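Local coordinates for Poly(A) ribonuclease POP2 (Saccharomyces cerevisiae, PDB 1UOC), which is a 3'-exoribonuclease that prefers poly(A) RNA and probably a catalytic subunit of the CCR4-NOT mRNA deadenylase complex, here its RNase D domain, at residues I43-V48 against I79-S84; T99-F104 against T245-Q250. All coordinates share one frame; numbering follows the deposited sequence.

Contact 1. Residues I43-V48 against I79-S84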
loop_
_atom_site.group_PDB
_atom_site.type_symbol
_atom_site.label_atom_id
_atom_site.label_comp_id
_atom_site.label_asym_id
_atom_site.label_seq_id
_atom_site.Cartn_x
_atom_site.Cartn_y
_atom_site.Cartn_z
ATOM N N ILE A 43 0.597 0.481 2.269
ATOM C CA ILE A 43 0.100 -0.717 1.617
ATOM C C ILE A 43 0.512 -0.792 0.153
ATOM O O ILE A 43 0.594 0.219 -0.542
ATOM C CB ILE A 43 -1.441 -0.809 1.705
ATOM C CG1 ILE A 43 -1.928 -2.041 0.936
ATOM C CG2 ILE A 43 -2.078 0.478 1.170
ATOM C CD1 ILE A 43 -3.423 -2.184 0.904
ATOM N N SER A 44 0.770 -2.006 -0.307
ATOM C CA SER A 44 1.148 -2.246 -1.688
ATOM C C SER A 44 0.480 -3.549 -2.114
ATOM O O SER A 44 0.177 -4.413 -1.282
ATOM C CB SER A 44 2.660 -2.360 -1.826
ATOM O OG SER A 44 3.007 -2.335 -3.197
ATOM N N THR A 45 0.239 -3.691 -3.409
ATOM C CA THR A 45 -0.441 -4.879 -3.885
ATOM C C THR A 45 0.113 -5.407 -5.190
ATOM O O THR A 45 0.778 -4.702 -5.949
ATOM C CB THR A 45 -1.921 -4.605 -4.110
ATOM O OG1 THR A 45 -2.045 -3.605 -5.132
ATOM C CG2 THR A 45 -2.587 -4.120 -2.825
ATOM N N GLU A 46 -0.181 -6.670 -5.434
ATOM C CA GLU A 46 0.244 -7.329 -6.643
ATOM C C GLU A 46 -0.942 -8.183 -7.053
ATOM O O GLU A 46 -1.344 -9.106 -6.340
ATOM C CB GLU A 46 1.487 -8.182 -6.376
ATOM C CG GLU A 46 2.133 -8.746 -7.636
ATOM C CD GLU A 46 2.492 -7.667 -8.640
ATOM O OE1 GLU A 46 3.338 -6.805 -8.325
ATOM O OE2 GLU A 46 1.922 -7.677 -9.751
ATOM N N PHE A 47 -1.534 -7.830 -8.187
ATOM C CA PHE A 47 -2.679 -8.560 -8.698
ATOM C C PHE A 47 -2.250 -9.349 -9.908
ATOM O O PHE A 47 -1.335 -8.958 -10.635
ATOM C CB PHE A 47 -3.796 -7.614 -9.132
ATOM C CG PHE A 47 -4.263 -6.680 -8.060
ATOM C CD1 PHE A 47 -3.789 -5.373 -8.004
ATOM C CD2 PHE A 47 -5.202 -7.095 -7.120
ATOM C CE1 PHE A 47 -4.250 -4.487 -7.028
ATOM C CE2 PHE A 47 -5.668 -6.215 -6.139
ATOM C CZ PHE A 47 -5.194 -4.911 -6.094
ATOM N N VAL A 48 -2.921 -10.468 -10.120
ATOM C CA VAL A 48 -2.650 -11.306 -11.268
ATOM C C VAL A 48 -3.897 -11.252 -12.156
ATOM O O VAL A 48 -5.019 -11.483 -11.694
ATOM C CB VAL A 48 -2.334 -12.752 -10.831
ATOM C CG1 VAL A 48 -1.015 -12.771 -10.067
ATOM C CG2 VAL A 48 -3.446 -13.302 -9.956
ATOM N N ILE A 79 -2.361 -11.624 -5.370
ATOM C CA ILE A 79 -1.439 -12.729 -5.199
ATOM C C ILE A 79 -0.551 -12.372 -3.995
ATOM O O ILE A 79 -0.148 -13.236 -3.215
ATOM C CB ILE A 79 -0.590 -12.940 -6.488
ATOM C CG1 ILE A 79 0.294 -14.184 -6.350
ATOM C CG2 ILE A 79 0.265 -11.745 -6.762
ATOM C CD1 ILE A 79 -0.459 -15.490 -6.513
ATOM N N GLN A 80 -0.265 -11.082 -3.847
ATOM C CA GLN A 80 0.556 -10.590 -2.742
ATOM C C GLN A 80 0.100 -9.206 -2.292
ATOM O O GLN A 80 -0.463 -8.429 -3.076
ATOM C CB GLN A 80 2.032 -10.513 -3.149
ATOM C CG GLN A 80 2.780 -11.829 -3.084
ATOM C CD GLN A 80 4.217 -11.713 -3.561
ATOM O OE1 GLN A 80 5.045 -12.583 -3.279
ATOM N NE2 GLN A 80 4.521 -10.646 -4.293
ATOM N N LEU A 81 0.346 -8.910 -1.021
ATOM C CA LEU A 81 -0.003 -7.624 -0.455
ATOM C C LEU A 81 0.960 -7.311 0.685
ATOM O O LEU A 81 1.197 -8.141 1.550
ATOM C CB LEU A 81 -1.454 -7.639 0.037
ATOM C CG LEU A 81 -2.059 -6.360 0.625
ATOM C CD1 LEU A 81 -3.579 -6.452 0.574
ATOM C CD2 LEU A 81 -1.585 -6.150 2.063
ATOM N N GLY A 82 1.526 -6.112 0.671
ATOM C CA GLY A 82 2.447 -5.723 1.720
ATOM C C GLY A 82 1.911 -4.643 2.649
ATOM O O GLY A 82 1.160 -3.770 2.227
ATOM N N LEU A 83 2.277 -4.723 3.926
ATOM C CA LEU A 83 1.884 -3.726 4.925
ATOM C C LEU A 83 3.129 -3.415 5.732
ATOM O O LEU A 83 3.854 -4.316 6.142
ATOM C CB LEU A 83 0.811 -4.249 5.891
ATOM C CG LEU A 83 -0.621 -4.459 5.407
ATOM C CD1 LEU A 83 -1.480 -4.878 6.603
ATOM C CD2 LEU A 83 -1.165 -3.179 4.761
ATOM N N SER A 84 3.387 -2.134 5.945
ATOM C CA SER A 84 4.538 -1.731 6.726
ATOM C C SER A 84 4.031 -0.735 7.768
ATOM O O SER A 84 3.146 0.079 7.476
ATOM C CB SER A 84 5.588 -1.077 5.826
ATOM O OG SER A 84 6.853 -1.088 6.457
#
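Ile79 and Gln80 sit together opposite Glu46, forming a classic beta bulge in the antiparallel pairing of strands 40-48 and 77-86, the two middle strands of the mixed sheet in this RNase H-like, DEDD-type nuclease domain. Two backbone N-H groups converge on Glu46 O: Ile79 N approaches to 2.9 Å, nearly along the C=O axis (164° at the oxygen), whereas the bond from Gln80 N is weak at 3.4 Å. Followed outward, Ile79 begins with CB at 3.6 Å from Val48 CG1. Its CG1, anti to the backbone N (chi1 -175°), lies 4.2 Å from that same Val48 methyl, and CD1 ends a little farther off, the two side chains crossing at about a right angle. The other branch, CG2, fits tightly beside Glu46, 3.1 Å from its O and 3.6 Å from its CG. Beyond the bulge, Ser44 and Gly82 form a hydrogen-bonded pair. Ser44 and Glu46, both predicted ligands of the catalytic metal, share one face of the sheet; Thr45 lies on the other, its OG1 bonded to Asp166. On Thr45's face Ile43 and Leu83 run side by side, Ile43 CB resting 3.9 Å from Leu83 CD2.

Contact 2. Residues T99-F104 against T245-Q250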
loop_
_atom_site.group_PDB
_atom_site.type_symbol
_atom_site.label_atom_id
_atom_site.label_comp_id
_atom_site.label_asym_id
_atom_site.label_seq_id
_atom_site.Cartn_x
_atom_site.Cartn_y
_atom_site.Cartn_z
ATOM N N THR A 99 7.364 -5.047 8.735
ATOM C CA THR A 99 6.849 -5.088 7.372
ATOM C C THR A 99 6.449 -6.519 7.094
ATOM O O THR A 99 7.164 -7.449 7.449
ATOM C CB THR A 99 7.912 -4.643 6.342
ATOM O OG1 THR A 99 8.278 -3.289 6.597
ATOM C CG2 THR A 99 7.341 -4.723 4.912
ATOM N N TRP A 100 5.304 -6.692 6.453
ATOM C CA TRP A 100 4.786 -8.014 6.166
ATOM C C TRP A 100 4.430 -8.126 4.703
ATOM O O TRP A 100 4.047 -7.140 4.067
ATOM C CB TRP A 100 3.513 -8.255 6.986
ATOM C CG TRP A 100 3.746 -8.329 8.474
ATOM C CD1 TRP A 100 3.995 -9.453 9.209
ATOM C CD2 TRP A 100 3.830 -7.225 9.384
ATOM N NE1 TRP A 100 4.231 -9.117 10.518
ATOM C CE2 TRP A 100 4.142 -7.754 10.655
ATOM C CE3 TRP A 100 3.681 -5.837 9.245
ATOM C CZ2 TRP A 100 4.305 -6.944 11.786
ATOM C CZ3 TRP A 100 3.844 -5.033 10.364
ATOM C CH2 TRP A 100 4.155 -5.590 11.622
ATOM N N GLN A 101 4.560 -9.339 4.179
ATOM C CA GLN A 101 4.185 -9.625 2.811
ATOM C C GLN A 101 3.236 -10.793 2.899
ATOM O O GLN A 101 3.656 -11.922 3.123
ATOM C CB GLN A 101 5.374 -10.011 1.936
ATOM C CG GLN A 101 4.947 -10.205 0.472
ATOM C CD GLN A 101 6.114 -10.436 -0.468
ATOM O OE1 GLN A 101 6.623 -11.542 -0.580
ATOM N NE2 GLN A 101 6.540 -9.389 -1.144
ATOM N N PHE A 102 1.951 -10.512 2.741
ATOM C CA PHE A 102 0.947 -11.553 2.790
ATOM C C PHE A 102 0.852 -12.226 1.421
ATOM O O PHE A 102 0.702 -11.562 0.398
ATOM C CB PHE A 102 -0.405 -10.956 3.188
ATOM C CG PHE A 102 -0.401 -10.281 4.542
ATOM C CD1 PHE A 102 -0.008 -8.948 4.673
ATOM C CD2 PHE A 102 -0.785 -10.978 5.678
ATOM C CE1 PHE A 102 0.000 -8.322 5.918
ATOM C CE2 PHE A 102 -0.782 -10.363 6.933
ATOM C CZ PHE A 102 -0.386 -9.028 7.050
ATOM N N ASN A 103 0.950 -13.550 1.408
ATOM C CA ASN A 103 0.884 -14.311 0.165
ATOM C C ASN A 103 -0.469 -15.031 0.122
ATOM O O ASN A 103 -0.810 -15.787 1.027
ATOM C CB ASN A 103 2.051 -15.296 0.121
ATOM C CG ASN A 103 3.409 -14.600 0.230
ATOM O OD1 ASN A 103 3.999 -14.515 1.311
ATOM N ND2 ASN A 103 3.901 -14.092 -0.890
ATOM N N PHE A 104 -1.252 -14.777 -0.921
ATOM C CA PHE A 104 -2.581 -15.368 -1.009
ATOM C C PHE A 104 -2.676 -16.647 -1.820
ATOM O O PHE A 104 -1.824 -16.932 -2.671
ATOM C CB PHE A 104 -3.575 -14.342 -1.553
ATOM C CG PHE A 104 -3.722 -13.134 -0.683
ATOM C CD1 PHE A 104 -2.954 -11.998 -0.905
ATOM C CD2 PHE A 104 -4.613 -13.140 0.385
ATOM C CE1 PHE A 104 -3.072 -10.874 -0.072
ATOM C CE2 PHE A 104 -4.736 -12.026 1.224
ATOM C CZ PHE A 104 -3.963 -10.892 0.993
ATOM N N THR A 245 12.271 -4.579 -4.089
ATOM C CA THR A 245 11.594 -5.013 -5.316
ATOM C C THR A 245 10.411 -5.957 -5.101
ATOM O O THR A 245 9.608 -6.158 -5.999
ATOM C CB THR A 245 12.583 -5.690 -6.297
ATOM O OG1 THR A 245 13.135 -6.862 -5.687
ATOM C CG2 THR A 245 13.709 -4.740 -6.651
ATOM N N THR A 246 10.307 -6.548 -3.920
ATOM C CA THR A 246 9.196 -7.445 -3.621
ATOM C C THR A 246 7.992 -6.604 -3.212
ATOM O O THR A 246 8.117 -5.402 -2.933
ATOM C CB THR A 246 9.531 -8.385 -2.452
ATOM O OG1 THR A 246 9.839 -7.596 -1.296
ATOM C CG2 THR A 246 10.722 -9.278 -2.796
ATOM N N THR A 247 6.829 -7.234 -3.159
ATOM C CA THR A 247 5.611 -6.518 -2.789
ATOM C C THR A 247 5.718 -5.966 -1.363
ATOM O O THR A 247 5.316 -4.836 -1.092
ATOM C CB THR A 247 4.382 -7.440 -2.933
ATOM O OG1 THR A 247 4.376 -7.992 -4.260
ATOM C CG2 THR A 247 3.077 -6.665 -2.703
ATOM N N GLY A 248 6.266 -6.767 -0.456
ATOM C CA GLY A 248 6.438 -6.309 0.910
ATOM C C GLY A 248 7.427 -5.165 0.924
ATOM O O GLY A 248 7.205 -4.146 1.567
ATOM N N GLY A 249 8.518 -5.330 0.183
ATOM C CA GLY A 249 9.539 -4.300 0.104
ATOM C C GLY A 249 8.993 -2.984 -0.402
ATOM O O GLY A 249 9.432 -1.913 0.027
ATOM N N GLN A 250 8.028 -3.065 -1.317
ATOM C CA GLN A 250 7.402 -1.875 -1.878
ATOM C C GLN A 250 6.641 -1.089 -0.813
ATOM O O GLN A 250 6.714 0.136 -0.779
ATOM C CB GLN A 250 6.443 -2.256 -3.014
ATOM C CG GLN A 250 7.121 -2.603 -4.337
ATOM C CD GLN A 250 7.735 -1.387 -5.011
ATOM O OE1 GLN A 250 7.023 -0.475 -5.443
ATOM N NE2 GLN A 250 9.065 -1.361 -5.096
#
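Gln101 reaches out from strand 99-103, an inner strand of the sheet, to the first turn of helix 247-264 and meets the backbone of Thr247 and Gly248. Its side chain is almost fully extended: CG is anti to the backbone N (chi1 -176°), and chi2 (173°) carries CD straight on toward the helix start. CB lies 4.0 Å from Gly248 CA and CG 3.8 Å from Gly248 N, so the aliphatic part runs alongside the glycine. The amide that follows ends among Thr246 CB, Thr247 CB and the backbone nitrogens of Thr247 and Gly248. Gly248 has no side chain, and this lets strand and helix approach to 4.4 Å between the CA atoms of Gln101 and Gly248; a CB there would lie about 3.0 Å from Gln101 CB, a clash. Thr99 approaches the same glycine from farther along the strand, its CG2 standing 3.4 Å from Gly248 O, while its OG1 turns to Ser84. Thr246 is the N-cap: its OG1 accepts from Gly249 N at 3.0 Å and also bonds Ile243 O, and Thr246 O takes the N-H of Gln250. Gln250, a predicted ligand of the catalytic metal, follows in this turn with its NE2 bonded to Phe244 O. An alanine at Gln101 would keep the CB contact but would probably open a gap beside the first turn and leave the Thr247 and Gly248 backbone nitrogens without their neighbouring amide. The contact thus joins two kinds of chemistry: the aliphatic part of Gln101 packs on Gly248, and beyond it a buried amide sits at the N-terminal end of the helix, where the helix dipole may polarise it.

Overall arrangement
Contacts 1 and 2 lie with their centres 6 Å apart and meet through neighbouring strands 77-86 and 99-103 of one sheet. Leu81 O and Phe102 N, 2.8 Å apart, probably bond across these strands, as do Ser84 OG and Thr99 OG1 at 2.6 Å. The two contacts also converge on the predicted metal site: contact 1 holds Ser44 and Glu46, contact 2 holds Gln250, and the nearest side-chain atoms of Ser44 and Gln250 are about 3 Å apart. Thr247 of contact 2 comes within about 4 Å of both Ser44 and Glu46, side chain to side chain. The bound calcium lies elsewhere, at Gln33 and Ser36, about 11 Å from the Trp100 side chain.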